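PDB 6P7L: Aln2 from Streptomyces sp. CM020, which probably takes part in biosynthesis of the polyketide antibiotic alnumycin, as a noncanonical member of the NTF2-like superfamily with a SnoaL-like domain. Local coordinates for residues T118-T123 against C139-T144; D95-R100 against V124-A129; A67-A72 against R155-E160. All coordinates share one frame; numbering follows the deposited sequence.

Contact 1: T118-T123 against C139-T144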
ATOM      1  N   THR A 118     -14.602   2.215  -7.408  1.00 14.32           N
ATOM      2  CA  THR A 118     -13.602   1.976  -6.380  1.00 13.71           C
ATOM      3  C   THR A 118     -13.674   3.046  -5.290  1.00 13.86           C
ATOM      4  O   THR A 118     -14.167   4.164  -5.490  1.00 14.30           O
ATOM      5  CB  THR A 118     -12.176   1.923  -6.958  1.00 14.55           C
ATOM      6  OG1 THR A 118     -11.785   3.252  -7.326  1.00 15.57           O
ATOM      7  CG2 THR A 118     -12.067   0.967  -8.166  1.00 12.98           C
ATOM      8  N   SER A 119     -13.178   2.687  -4.107  1.00 13.60           N
ATOM      9  CA  SER A 119     -13.006   3.620  -2.998  1.00 13.70           C
ATOM     10  C   SER A 119     -11.692   3.238  -2.347  1.00 14.14           C
ATOM     11  O   SER A 119     -11.354   2.046  -2.243  1.00 16.27           O
ATOM     12  CB  SER A 119     -14.167   3.573  -1.989  1.00 19.44           C
ATOM     13  OG  SER A 119     -14.073   2.448  -1.113  1.00 23.40           O
ATOM     14  N   TYR A 120     -10.936   4.248  -1.951  1.00 12.88           N
ATOM     15  CA  TYR A 120      -9.628   3.951  -1.379  1.00 12.39           C
ATOM     16  C   TYR A 120      -9.117   5.134  -0.581  1.00 12.42           C
ATOM     17  O   TYR A 120      -9.637   6.252  -0.668  1.00 13.00           O
ATOM     18  CB  TYR A 120      -8.620   3.598  -2.457  1.00 11.83           C
ATOM     19  CG  TYR A 120      -8.518   4.551  -3.617  1.00 14.06           C
ATOM     20  CD1 TYR A 120      -9.402   4.469  -4.690  1.00 15.65           C
ATOM     21  CD2 TYR A 120      -7.510   5.510  -3.668  1.00 13.58           C
ATOM     22  CE1 TYR A 120      -9.270   5.300  -5.794  1.00 12.73           C
ATOM     23  CE2 TYR A 120      -7.351   6.348  -4.760  1.00 13.97           C
ATOM     24  CZ  TYR A 120      -8.258   6.250  -5.822  1.00 16.74           C
ATOM     25  OH  TYR A 120      -8.129   7.083  -6.915  1.00 15.33           O
ATOM     26  N   TYR A 121      -8.092   4.850   0.220  1.00 12.18           N
ATOM     27  CA  TYR A 121      -7.332   5.874   0.906  1.00 12.67           C
ATOM     28  C   TYR A 121      -6.192   6.350   0.003  1.00 13.70           C
ATOM     29  O   TYR A 121      -5.574   5.550  -0.696  1.00 15.28           O
ATOM     30  CB  TYR A 121      -6.710   5.316   2.180  1.00 12.27           C
ATOM     31  CG  TYR A 121      -7.676   4.772   3.234  1.00 12.90           C
ATOM     32  CD1 TYR A 121      -9.035   4.979   3.144  1.00 13.38           C
ATOM     33  CD2 TYR A 121      -7.199   4.065   4.325  1.00 16.31           C
ATOM     34  CE1 TYR A 121      -9.905   4.512   4.135  1.00 14.08           C
ATOM     35  CE2 TYR A 121      -8.042   3.580   5.296  1.00 15.52           C
ATOM     36  CZ  TYR A 121      -9.399   3.831   5.202  1.00 16.91           C
ATOM     37  OH  TYR A 121     -10.240   3.398   6.200  1.00 18.33           O
ATOM     38  N   ALA A 122      -5.862   7.631   0.089  1.00 12.73           N
ATOM     39  CA  ALA A 122      -4.726   8.177  -0.633  1.00 12.66           C
ATOM     40  C   ALA A 122      -4.013   9.235   0.189  1.00 13.16           C
ATOM     41  O   ALA A 122      -4.620   9.971   0.967  1.00 16.65           O
ATOM     42  CB  ALA A 122      -5.131   8.779  -1.990  1.00 15.02           C
ATOM     43  N   THR A 123      -2.697   9.295  -0.016  1.00 11.46           N
ATOM     44  CA  THR A 123      -1.904  10.408   0.466  1.00 12.42           C
ATOM     45  C   THR A 123      -0.786  10.654  -0.530  1.00 16.36           C
ATOM     46  O   THR A 123      -0.593   9.896  -1.482  1.00 14.72           O
ATOM     47  CB  THR A 123      -1.365  10.160   1.873  1.00 15.59           C
ATOM     48  OG1 THR A 123      -0.710  11.358   2.337  1.00 22.02           O
ATOM     49  CG2 THR A 123      -0.417   9.018   1.886  1.00 19.07           C
ATOM     50  N   CYS A 139      -6.675  11.444   2.165  1.00 12.29           N
ATOM     51  CA  CYS A 139      -7.914  11.599   1.418  1.00 12.97           C
ATOM     52  C   CYS A 139      -8.641  10.268   1.330  1.00 14.51           C
ATOM     53  O   CYS A 139      -8.030   9.193   1.291  1.00 14.49           O
ATOM     54  CB  CYS A 139      -7.646  12.073  -0.039  1.00 19.54           C
ATOM     55  SG  CYS A 139      -6.954  13.730  -0.163  1.00 24.40           S
ATOM     56  N   PHE A 140      -9.953  10.358   1.229  1.00 17.13           N
ATOM     57  CA  PHE A 140     -10.780   9.232   0.845  1.00 13.99           C
ATOM     58  C   PHE A 140     -11.304   9.508  -0.546  1.00 13.47           C
ATOM     59  O   PHE A 140     -11.969  10.530  -0.776  1.00 15.48           O
ATOM     60  CB  PHE A 140     -11.927   9.036   1.798  1.00 16.71           C
ATOM     61  CG  PHE A 140     -12.644   7.731   1.604  1.00 20.40           C
ATOM     62  CD1 PHE A 140     -13.684   7.607   0.701  1.00 20.25           C
ATOM     63  CD2 PHE A 140     -12.253   6.618   2.316  1.00 15.88           C
ATOM     64  CE1 PHE A 140     -14.354   6.401   0.538  1.00 26.19           C
ATOM     65  CE2 PHE A 140     -12.928   5.382   2.147  1.00 25.33           C
ATOM     66  CZ  PHE A 140     -13.965   5.299   1.261  1.00 22.89           C
ATOM     67  N   VAL A 141     -11.007   8.592  -1.466  1.00 13.26           N
ATOM     68  CA  VAL A 141     -11.238   8.797  -2.887  1.00 13.94           C
ATOM     69  C   VAL A 141     -12.270   7.794  -3.380  1.00 12.94           C
ATOM     70  O   VAL A 141     -12.231   6.610  -3.016  1.00 12.38           O
ATOM     71  CB  VAL A 141      -9.935   8.673  -3.698  1.00 14.33           C
ATOM     72  CG1 VAL A 141     -10.220   9.071  -5.124  1.00 16.60           C
ATOM     73  CG2 VAL A 141      -8.883   9.550  -3.120  1.00 14.78           C
ATOM     74  N   ARG A 142     -13.194   8.274  -4.210  1.00 11.57           N
ATOM     75  CA  ARG A 142     -14.155   7.421  -4.901  1.00 12.28           C
ATOM     76  C   ARG A 142     -14.026   7.673  -6.401  1.00 14.66           C
ATOM     77  O   ARG A 142     -14.169   8.812  -6.863  1.00 15.31           O
ATOM     78  CB  ARG A 142     -15.594   7.660  -4.426  1.00 14.60           C
ATOM     79  CG  ARG A 142     -15.863   7.188  -3.021  1.00 19.00           C
ATOM     80  CD  ARG A 142     -17.327   7.035  -2.752  1.00 26.57           C
ATOM     81  NE  ARG A 142     -17.542   6.241  -1.539  1.00 34.03           N
ATOM     82  CZ  ARG A 142     -17.470   6.713  -0.305  1.00 66.19           C
ATOM     83  NH1 ARG A 142     -17.187   7.988  -0.093  1.00 78.16           N
ATOM     84  NH2 ARG A 142     -17.681   5.897   0.712  1.00 78.31           N
ATOM     85  N   ASP A 143     -13.785   6.603  -7.165  1.00 13.71           N
ATOM     86  CA  ASP A 143     -13.663   6.681  -8.610  1.00 12.16           C
ATOM     87  C   ASP A 143     -14.730   5.838  -9.299  1.00 12.18           C
ATOM     88  O   ASP A 143     -15.206   4.836  -8.756  1.00 14.40           O
ATOM     89  CB  ASP A 143     -12.306   6.125  -9.112  1.00 13.64           C
ATOM     90  CG  ASP A 143     -11.135   7.045  -8.864  1.00 14.15           C
ATOM     91  OD1 ASP A 143     -11.337   8.264  -8.656  1.00 14.98           O
ATOM     92  OD2 ASP A 143      -9.995   6.480  -8.854  1.00 15.96           O
ATOM     93  N   THR A 144     -15.051   6.188 -10.537  1.00 12.99           N
ATOM     94  CA  THR A 144     -15.675   5.230 -11.439  1.00 15.14           C
ATOM     95  C   THR A 144     -14.766   5.100 -12.653  1.00 19.08           C
ATOM     96  O   THR A 144     -14.194   6.102 -13.130  1.00 17.23           O
ATOM     97  CB  THR A 144     -17.096   5.619 -11.890  1.00 22.54           C
ATOM     98  OG1 THR A 144     -17.026   6.720 -12.797  1.00 24.42           O
ATOM     99  CG2 THR A 144     -17.959   5.950 -10.698  1.00 21.42           C
TER
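The antiparallel hairpin of strands 116-127 and 133-148 pairs Tyr120 with Val141, and on the same face of the sheet it brings the Tyr120 hydroxyl to Asp143. Val141 lies over one face of the phenol ring: its CB stands 3.8 Å from the Tyr120 ring centroid, a CH-pi contact over the face, displaced toward the rim. Val141 CG1 reaches the hydroxyl end, 3.5 Å from Tyr120 CZ, while CG2 turns to Ala122 CB. Tyr120 CG sits between its own backbone N and carbonyl carbon (chi1 50°); its ring crosses the Asp143 side chain obliquely. There Tyr120 OH donates to Asp143 OD2 at 2.8 Å, meeting the carboxylate from above its plane; ring and carboxylate planes are 69° apart.

In the NTF2-like fold, a curved sheet wraps around helices, and this face of the hairpin looks toward helix 34-52. Tyr44 of that helix also bonds Asp143 OD2 and Thr118 OG1, and Arg157 forms a salt bridge with Asp143 OD1, so both carboxylate oxygens are gripped. Thr118 OG1 packs 3.4 Å from Asp143 CB.

On the opposite face, the rings of Tyr121 and Phe140 meet rim to rim, with planes at 59° and Tyr121 CE1 3.6 Å from Phe140 CD2. Phe140 CZ also touches Ser119 CB at 3.7 Å. His49 of the second subunit packs against both rings, and Asp52 of that subunit bonds Tyr121 OH. Paired backbone bonds at Thr118-Asp143, Tyr120-Val141 and Ala122-Cys139 hold the register; Val141 N to Tyr120 O, at 2.8 Å, is nearly straight.

Contact 2: D95-R100 against V124-A129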
ATOM      1  N   ASP A  95       6.906  22.616  -5.640  1.00 59.76           N
ATOM      2  CA  ASP A  95       8.062  23.522  -5.628  1.00 76.80           C
ATOM      3  C   ASP A  95       9.368  22.846  -6.049  1.00 45.92           C
ATOM      4  O   ASP A  95      10.447  23.151  -5.528  1.00 39.98           O
ATOM      5  CB  ASP A  95       8.218  24.166  -4.248  1.00103.38           C
ATOM      6  N   GLY A  96       9.289  21.953  -7.024  1.00 34.94           N
ATOM      7  CA  GLY A  96      10.458  21.244  -7.507  1.00 40.70           C
ATOM      8  C   GLY A  96      10.807  19.972  -6.750  1.00 31.42           C
ATOM      9  O   GLY A  96      11.660  19.205  -7.203  1.00 30.26           O
ATOM     10  N   ALA A  97      10.119  19.680  -5.666  1.00 20.65           N
ATOM     11  CA  ALA A  97      10.294  18.437  -4.939  1.00 15.57           C
ATOM     12  C   ALA A  97       9.475  17.344  -5.632  1.00 14.06           C
ATOM     13  O   ALA A  97       8.706  17.606  -6.578  1.00 18.34           O
ATOM     14  CB  ALA A  97       9.868  18.627  -3.494  1.00 20.79           C
ATOM     15  N   GLN A  98       9.666  16.110  -5.185  1.00 12.99           N
ATOM     16  CA  GLN A  98       9.126  14.945  -5.882  1.00 17.64           C
ATOM     17  C   GLN A  98       7.935  14.369  -5.152  1.00 15.76           C
ATOM     18  O   GLN A  98       8.107  13.771  -4.073  1.00 12.30           O
ATOM     19  CB  GLN A  98      10.206  13.868  -6.027  1.00 14.81           C
ATOM     20  CG  GLN A  98       9.697  12.576  -6.732  1.00 16.08           C
ATOM     21  CD  GLN A  98       9.219  12.821  -8.164  1.00 15.91           C
ATOM     22  OE1 GLN A  98       9.993  13.232  -9.039  1.00 17.09           O
ATOM     23  NE2 GLN A  98       7.939  12.552  -8.408  1.00 14.44           N
ATOM     24  N   PRO A  99       6.734  14.456  -5.706  1.00 12.42           N
ATOM     25  CA  PRO A  99       5.582  13.813  -5.074  1.00 11.20           C
ATOM     26  C   PRO A  99       5.529  12.338  -5.389  1.00 12.87           C
ATOM     27  O   PRO A  99       5.913  11.908  -6.476  1.00 13.06           O
ATOM     28  CB  PRO A  99       4.389  14.526  -5.723  1.00 15.52           C
ATOM     29  CG  PRO A  99       4.917  14.826  -7.113  1.00 13.05           C
ATOM     30  CD  PRO A  99       6.362  15.184  -6.932  1.00 12.66           C
ATOM     31  N   ARG A 100       4.942  11.581  -4.465  1.00 11.77           N
ATOM     32  CA  ARG A 100       4.567  10.197  -4.737  1.00 12.35           C
ATOM     33  C   ARG A 100       3.186   9.975  -4.132  1.00 16.02           C
ATOM     34  O   ARG A 100       2.966  10.281  -2.953  1.00 12.32           O
ATOM     35  CB  ARG A 100       5.573   9.169  -4.190  1.00 12.34           C
ATOM     36  CG  ARG A 100       6.960   9.273  -4.795  1.00 13.85           C
ATOM     37  CD  ARG A 100       6.990   8.755  -6.212  1.00 16.42           C
ATOM     38  NE  ARG A 100       8.305   8.951  -6.838  1.00 14.33           N
ATOM     39  CZ  ARG A 100       8.493   8.997  -8.159  1.00 17.57           C
ATOM     40  NH1 ARG A 100       7.455   8.870  -8.958  1.00 17.87           N
ATOM     41  NH2 ARG A 100       9.714   9.171  -8.669  1.00 19.11           N
ATOM     42  N   VAL A 124      -0.106  11.769  -0.334  1.00 14.38           N
ATOM     43  CA  VAL A 124       1.034  12.164  -1.152  1.00 12.55           C
ATOM     44  C   VAL A 124       2.193  12.442  -0.213  1.00 12.44           C
ATOM     45  O   VAL A 124       2.054  13.220   0.748  1.00 15.07           O
ATOM     46  CB  VAL A 124       0.715  13.388  -2.021  1.00 16.96           C
ATOM     47  CG1 VAL A 124       1.927  13.801  -2.808  1.00 18.77           C
ATOM     48  CG2 VAL A 124      -0.425  13.042  -2.955  1.00 18.37           C
ATOM     49  N   THR A 125       3.328  11.796  -0.489  1.00 13.08           N
ATOM     50  CA  THR A 125       4.583  12.189   0.133  1.00 12.02           C
ATOM     51  C   THR A 125       5.300  13.148  -0.808  1.00 13.62           C
ATOM     52  O   THR A 125       5.218  13.020  -2.032  1.00 12.36           O
ATOM     53  CB  THR A 125       5.485  10.993   0.461  1.00 15.33           C
ATOM     54  OG1 THR A 125       5.754  10.237  -0.707  1.00 17.43           O
ATOM     55  CG2 THR A 125       4.825  10.048   1.510  1.00 20.95           C
ATOM     56  N   VAL A 126       6.025  14.101  -0.233  1.00 13.87           N
ATOM     57  CA  VAL A 126       6.792  15.058  -1.026  1.00 13.40           C
ATOM     58  C   VAL A 126       8.229  15.066  -0.528  1.00 14.58           C
ATOM     59  O   VAL A 126       8.498  15.517   0.590  1.00 15.08           O
ATOM     60  CB  VAL A 126       6.197  16.465  -0.970  1.00 11.92           C
ATOM     61  CG1 VAL A 126       6.917  17.350  -1.965  1.00 18.06           C
ATOM     62  CG2 VAL A 126       4.684  16.417  -1.258  1.00 16.72           C
ATOM     63  N   THR A 127       9.149  14.618  -1.375  1.00 12.35           N
ATOM     64  CA  THR A 127      10.548  14.443  -1.013  1.00 12.02           C
ATOM     65  C   THR A 127      11.381  15.526  -1.676  1.00 13.53           C
ATOM     66  O   THR A 127      11.373  15.663  -2.900  1.00 16.98           O
ATOM     67  CB  THR A 127      11.035  13.058  -1.432  1.00 16.62           C
ATOM     68  OG1 THR A 127      10.330  12.070  -0.684  1.00 17.00           O
ATOM     69  CG2 THR A 127      12.513  12.886  -1.144  1.00 16.82           C
ATOM     70  N   SER A 128      12.114  16.273  -0.864  1.00 15.16           N
ATOM     71  CA  SER A 128      12.921  17.392  -1.326  1.00 18.95           C
ATOM     72  C   SER A 128      14.387  17.030  -1.559  1.00 21.92           C
ATOM     73  O   SER A 128      14.878  15.961  -1.178  1.00 21.85           O
ATOM     74  CB  SER A 128      12.834  18.529  -0.312  1.00 22.77           C
ATOM     75  OG  SER A 128      13.744  18.248   0.741  1.00 28.49           O
ATOM     76  N   ALA A 129      15.093  17.986  -2.178  1.00 25.04           N
ATOM     77  CA  ALA A 129      16.524  17.847  -2.433  1.00 28.39           C
ATOM     78  C   ALA A 129      17.324  17.682  -1.150  1.00 31.36           C
ATOM     79  O   ALA A 129      18.411  17.099  -1.184  1.00 33.22           O
ATOM     80  CB  ALA A 129      17.056  19.067  -3.204  1.00 32.40           C
TER
HETATM   81  O   HOH W   1       7.844  11.463  -2.052  1.00 14.06           O
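Val126 CG1 stands anti to its backbone N (chi1 -172°) and meets Ala97 CB at 3.6 Å, while Thr125 OG1 lies between its own N and carbonyl carbon (chi1 57°), 3.6 Å from Arg100 CB. Ala97 CB also presses against Thr127 O. On the face carrying Pro99 and Val126, Pro99 CB touches Val124 CG1 at 3.9 Å, and Phe94 packs on Pro99, Val124 and Val126.

A water joins the two strands: it donates to Gln98 O and is hydrogen-bonded to Thr125 OG1 at 2.8 Å and to Thr127 OG1 at 2.9 Å. Both hydroxyls have further partners, Trp102 NE1 for Thr125 and Thr138 of the third subunit for Thr127. Gln98 NE2 donates to Pro99 O at 2.9 Å, the acceptor lying close to the amide plane; NE2 also sits over the centre of the Arg100 guanidinium, and Asp52 O is its second acceptor. Arg100 NE forms a salt bridge with Asp162 of the third subunit.

Reciprocal backbone bonds link Gln98 with Thr127 and Arg100 with Thr125. Pro99 falls at the non-hydrogen-bonded pair with Val126, where its lack of an N-H costs no bond between these strands. This is the open end of an antiparallel hairpin, strands 98-110 and 116-127, at one edge of the NTF2-like sheet within the chain.

Contact 3: A67-A72 against R155-E160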
ATOM      1  N   ALA A  67     -15.280  13.459 -18.490  1.00 20.40           N
ATOM      2  CA  ALA A  67     -15.002  12.956 -17.141  1.00 17.74           C
ATOM      3  C   ALA A  67     -15.131  14.083 -16.118  1.00 21.07           C
ATOM      4  O   ALA A  67     -14.854  15.246 -16.403  1.00 21.53           O
ATOM      5  CB  ALA A  67     -13.606  12.354 -17.060  1.00 15.78           C
ATOM      6  N   GLU A  68     -15.618  13.746 -14.935  1.00 17.77           N
ATOM      7  CA  GLU A  68     -15.807  14.726 -13.871  1.00 19.95           C
ATOM      8  C   GLU A  68     -14.778  14.472 -12.783  1.00 20.37           C
ATOM      9  O   GLU A  68     -14.657  13.342 -12.294  1.00 24.56           O
ATOM     10  CB  GLU A  68     -17.210  14.646 -13.280  1.00 23.94           C
ATOM     11  CG  GLU A  68     -18.191  15.662 -13.825  1.00 51.47           C
ATOM     12  CD  GLU A  68     -19.631  15.315 -13.484  1.00 80.57           C
ATOM     13  OE1 GLU A  68     -20.495  15.416 -14.379  1.00 85.78           O
ATOM     14  OE2 GLU A  68     -19.894  14.943 -12.320  1.00 79.84           O
ATOM     15  N   PHE A  69     -14.029  15.515 -12.424  1.00 16.53           N
ATOM     16  CA  PHE A  69     -13.001  15.445 -11.395  1.00 19.50           C
ATOM     17  C   PHE A  69     -13.393  16.436 -10.315  1.00 21.71           C
ATOM     18  O   PHE A  69     -13.255  17.650 -10.515  1.00 19.27           O
ATOM     19  CB  PHE A  69     -11.623  15.772 -11.977  1.00 21.98           C
ATOM     20  CG  PHE A  69     -10.478  15.369 -11.104  1.00 19.42           C
ATOM     21  CD1 PHE A  69     -10.328  15.902  -9.841  1.00 39.39           C
ATOM     22  CD2 PHE A  69      -9.525  14.463 -11.555  1.00 26.37           C
ATOM     23  CE1 PHE A  69      -9.264  15.526  -9.031  1.00 36.69           C
ATOM     24  CE2 PHE A  69      -8.469  14.108 -10.745  1.00 18.44           C
ATOM     25  CZ  PHE A  69      -8.340  14.622  -9.496  1.00 19.38           C
ATOM     26  N   ARG A  70     -13.808  15.926  -9.156  1.00 18.81           N
ATOM     27  CA  ARG A  70     -14.316  16.760  -8.074  1.00 20.83           C
ATOM     28  C   ARG A  70     -13.246  16.865  -7.003  1.00 21.49           C
ATOM     29  O   ARG A  70     -12.968  15.896  -6.275  1.00 22.39           O
ATOM     30  CB  ARG A  70     -15.625  16.206  -7.508  1.00 23.44           C
ATOM     31  CG  ARG A  70     -16.341  17.204  -6.652  1.00 75.10           C
ATOM     32  CD  ARG A  70     -17.624  16.722  -6.441  1.00116.57           C
ATOM     33  NE  ARG A  70     -18.475  16.594  -7.647  1.00129.19           N
ATOM     34  CZ  ARG A  70     -19.397  17.482  -8.046  1.00118.78           C
ATOM     35  NH1 ARG A  70     -19.611  18.604  -7.358  1.00104.14           N
ATOM     36  NH2 ARG A  70     -20.111  17.247  -9.141  1.00117.36           N
ATOM     37  N   LEU A  71     -12.762  18.093  -6.839  1.00 28.49           N
ATOM     38  CA  LEU A  71     -11.684  18.467  -5.962  1.00 57.41           C
ATOM     39  C   LEU A  71     -12.193  18.503  -4.534  1.00 41.84           C
ATOM     40  O   LEU A  71     -13.399  18.650  -4.270  1.00 33.81           O
ATOM     41  CB  LEU A  71     -11.142  19.847  -6.369  1.00 73.22           C
ATOM     42  CG  LEU A  71     -10.423  20.002  -7.715  1.00 53.78           C
ATOM     43  CD1 LEU A  71     -10.165  21.475  -8.049  1.00 48.34           C
ATOM     44  CD2 LEU A  71      -9.117  19.249  -7.697  1.00 62.46           C
ATOM     45  N   ALA A  72     -11.236  18.455  -3.612  1.00 28.22           N
ATOM     46  CA  ALA A  72     -11.595  18.428  -2.197  1.00 31.32           C
ATOM     47  C   ALA A  72     -12.499  19.601  -1.816  1.00 77.38           C
ATOM     48  O   ALA A  72     -13.427  19.455  -1.008  1.00 40.19           O
ATOM     49  CB  ALA A  72     -10.326  18.415  -1.348  1.00 48.90           C
ATOM     50  N   ARG A 155     -13.655   7.761 -15.417  1.00 15.62           N
ATOM     51  CA  ARG A 155     -14.859   8.534 -15.734  1.00 17.60           C
ATOM     52  C   ARG A 155     -15.193   9.592 -14.696  1.00 17.57           C
ATOM     53  O   ARG A 155     -15.629  10.696 -15.047  1.00 24.03           O
ATOM     54  CB  ARG A 155     -16.060   7.604 -15.911  1.00 19.74           C
ATOM     55  CG  ARG A 155     -17.358   8.343 -16.211  1.00 41.73           C
ATOM     56  CD  ARG A 155     -18.488   7.371 -16.596  1.00 82.76           C
ATOM     57  NE  ARG A 155     -19.327   7.016 -15.451  1.00 93.09           N
ATOM     58  CZ  ARG A 155     -20.305   6.119 -15.486  1.00101.31           C
ATOM     59  NH1 ARG A 155     -20.576   5.476 -16.610  1.00108.80           N
ATOM     60  NH2 ARG A 155     -21.010   5.861 -14.391  1.00105.84           N
ATOM     61  N   SER A 156     -14.975   9.284 -13.421  1.00 16.22           N
ATOM     62  CA  SER A 156     -15.327  10.151 -12.310  1.00 17.48           C
ATOM     63  C   SER A 156     -14.254   9.976 -11.258  1.00 19.00           C
ATOM     64  O   SER A 156     -13.758   8.867 -11.073  1.00 18.50           O
ATOM     65  CB  SER A 156     -16.724   9.735 -11.700  1.00 23.41           C
ATOM     66  OG  SER A 156     -16.953  10.305 -10.420  1.00 81.55           O
ATOM     67  N   ARG A 157     -13.857  11.061 -10.599  1.00 13.56           N
ATOM     68  CA  ARG A 157     -12.993  10.976  -9.427  1.00 14.67           C
ATOM     69  C   ARG A 157     -13.526  12.004  -8.429  1.00 14.77           C
ATOM     70  O   ARG A 157     -13.708  13.173  -8.793  1.00 16.39           O
ATOM     71  CB  ARG A 157     -11.532  11.260  -9.773  1.00 16.71           C
ATOM     72  CG  ARG A 157     -10.624  11.335  -8.559  1.00 13.84           C
ATOM     73  CD  ARG A 157      -9.158  11.060  -8.848  1.00 13.67           C
ATOM     74  NE  ARG A 157      -9.014   9.695  -9.290  1.00 14.84           N
ATOM     75  CZ  ARG A 157      -8.007   9.208 -10.016  1.00 17.27           C
ATOM     76  NH1 ARG A 157      -6.977   9.984 -10.358  1.00 15.39           N
ATOM     77  NH2 ARG A 157      -8.052   7.931 -10.395  1.00 17.77           N
ATOM     78  N   VAL A 158     -13.773  11.581  -7.190  1.00 12.49           N
ATOM     79  CA  VAL A 158     -14.232  12.490  -6.127  1.00 12.71           C
ATOM     80  C   VAL A 158     -13.290  12.333  -4.939  1.00 17.52           C
ATOM     81  O   VAL A 158     -13.149  11.231  -4.403  1.00 16.31           O
ATOM     82  CB  VAL A 158     -15.679  12.184  -5.703  1.00 19.76           C
ATOM     83  CG1 VAL A 158     -16.126  13.099  -4.546  1.00 27.90           C
ATOM     84  CG2 VAL A 158     -16.642  12.308  -6.893  1.00 24.12           C
ATOM     85  N   ILE A 159     -12.652  13.417  -4.527  1.00 15.62           N
ATOM     86  CA  ILE A 159     -11.667  13.407  -3.447  1.00 19.75           C
ATOM     87  C   ILE A 159     -12.276  14.096  -2.231  1.00 15.45           C
ATOM     88  O   ILE A 159     -12.733  15.240  -2.334  1.00 18.40           O
ATOM     89  CB  ILE A 159     -10.377  14.122  -3.879  1.00 21.90           C
ATOM     90  CG1 ILE A 159      -9.726  13.343  -5.032  1.00 24.00           C
ATOM     91  CG2 ILE A 159      -9.431  14.269  -2.716  1.00 22.01           C
ATOM     92  CD1 ILE A 159      -8.686  14.121  -5.771  1.00 49.39           C
ATOM     93  N   GLU A 160     -12.303  13.407  -1.088  1.00 15.32           N
ATOM     94  CA  GLU A 160     -12.706  14.010   0.184  1.00 19.25           C
ATOM     95  C   GLU A 160     -11.445  14.105   1.033  1.00 14.98           C
ATOM     96  O   GLU A 160     -10.826  13.075   1.333  1.00 15.73           O
ATOM     97  CB  GLU A 160     -13.788  13.179   0.886  1.00 22.09           C
ATOM     98  CG  GLU A 160     -15.132  13.238   0.159  1.00 74.41           C
ATOM     99  CD  GLU A 160     -16.234  12.512   0.891  1.00116.62           C
ATOM    100  OE1 GLU A 160     -16.062  12.220   2.093  1.00140.03           O
ATOM    101  OE2 GLU A 160     -17.279  12.240   0.266  1.00126.32           O
TER
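A parallel strand pair within the mixed NTF2-like sheet brings Phe69 beside Arg157, as strand 67-70 runs alongside strand 151-161 with axes 3° apart. Phe69 and Arg157 lie side by side, pointing the same way. Both have CG anti to the backbone N, which places the two CG atoms alike on one face of the sheet. Arg157 CG lies over one face of the phenyl ring, 4.2 Å from the Phe69 centroid and offset toward the rim, in a CH-pi contact. Beyond it, Arg157 CD reaches Phe69 CE2 and CZ, each at 3.7 Å. The guanidinium plane is turned 75° from the ring, and it is the aliphatic CG and CD that meet the phenyl group.

The charged end of Arg157 is held elsewhere: NE forms a salt bridge with Asp143, NH2 bonds Gln47, and NH1 bonds a glycerol, probably from the crystallisation liquor, which may mark a pocket. Ile159 CD1 comes to Phe69 CE1 at 3.6 Å from further along strand 151-161, and Ile83 of helix 80-90 also packs on the ring. On the other face Arg70 CB rests 4.1 Å from Val158 CG2, and a long salt bridge links the ends of Arg70 and Glu68 within segment 67-72.

Backbone bonds zigzag between the strands: Arg155 O accepts from Glu68 N, Glu68 O from Arg157 N, Arg157 O from Arg70 N and Arg70 O from Ile159 N. Next to this pairing, Arg155 and Ser156 both face Thr144, forming a classic beta bulge. The straightest of the four backbone bonds, Arg70 N to Arg157 O, measures 2.8 Å with 180° at the hydrogen.

From the N terminus, strand 67-70 comes first, and its partner 155-160 lies on the last strand of the chain; contact 3 therefore closes the longest loop, with contacts 1 and 2 nested inside it. Contact 2 opens at 95-100 and closes at 124-129, whereas contact 1 opens at 118-123, just before that closing segment, and closes at 139-144, so the two cross along strand 116-127. Together they tie strands 98-110, 116-127 and 133-148 into one antiparallel meander that 151-161 extends; contact 3 then adds 67-70 in parallel. Contacts 1 and 3 touch through Asp143 and Arg157 and through Arg142 O and Val158 N; contacts 2 and 3 remain about 9 Å apart at their nearest atoms.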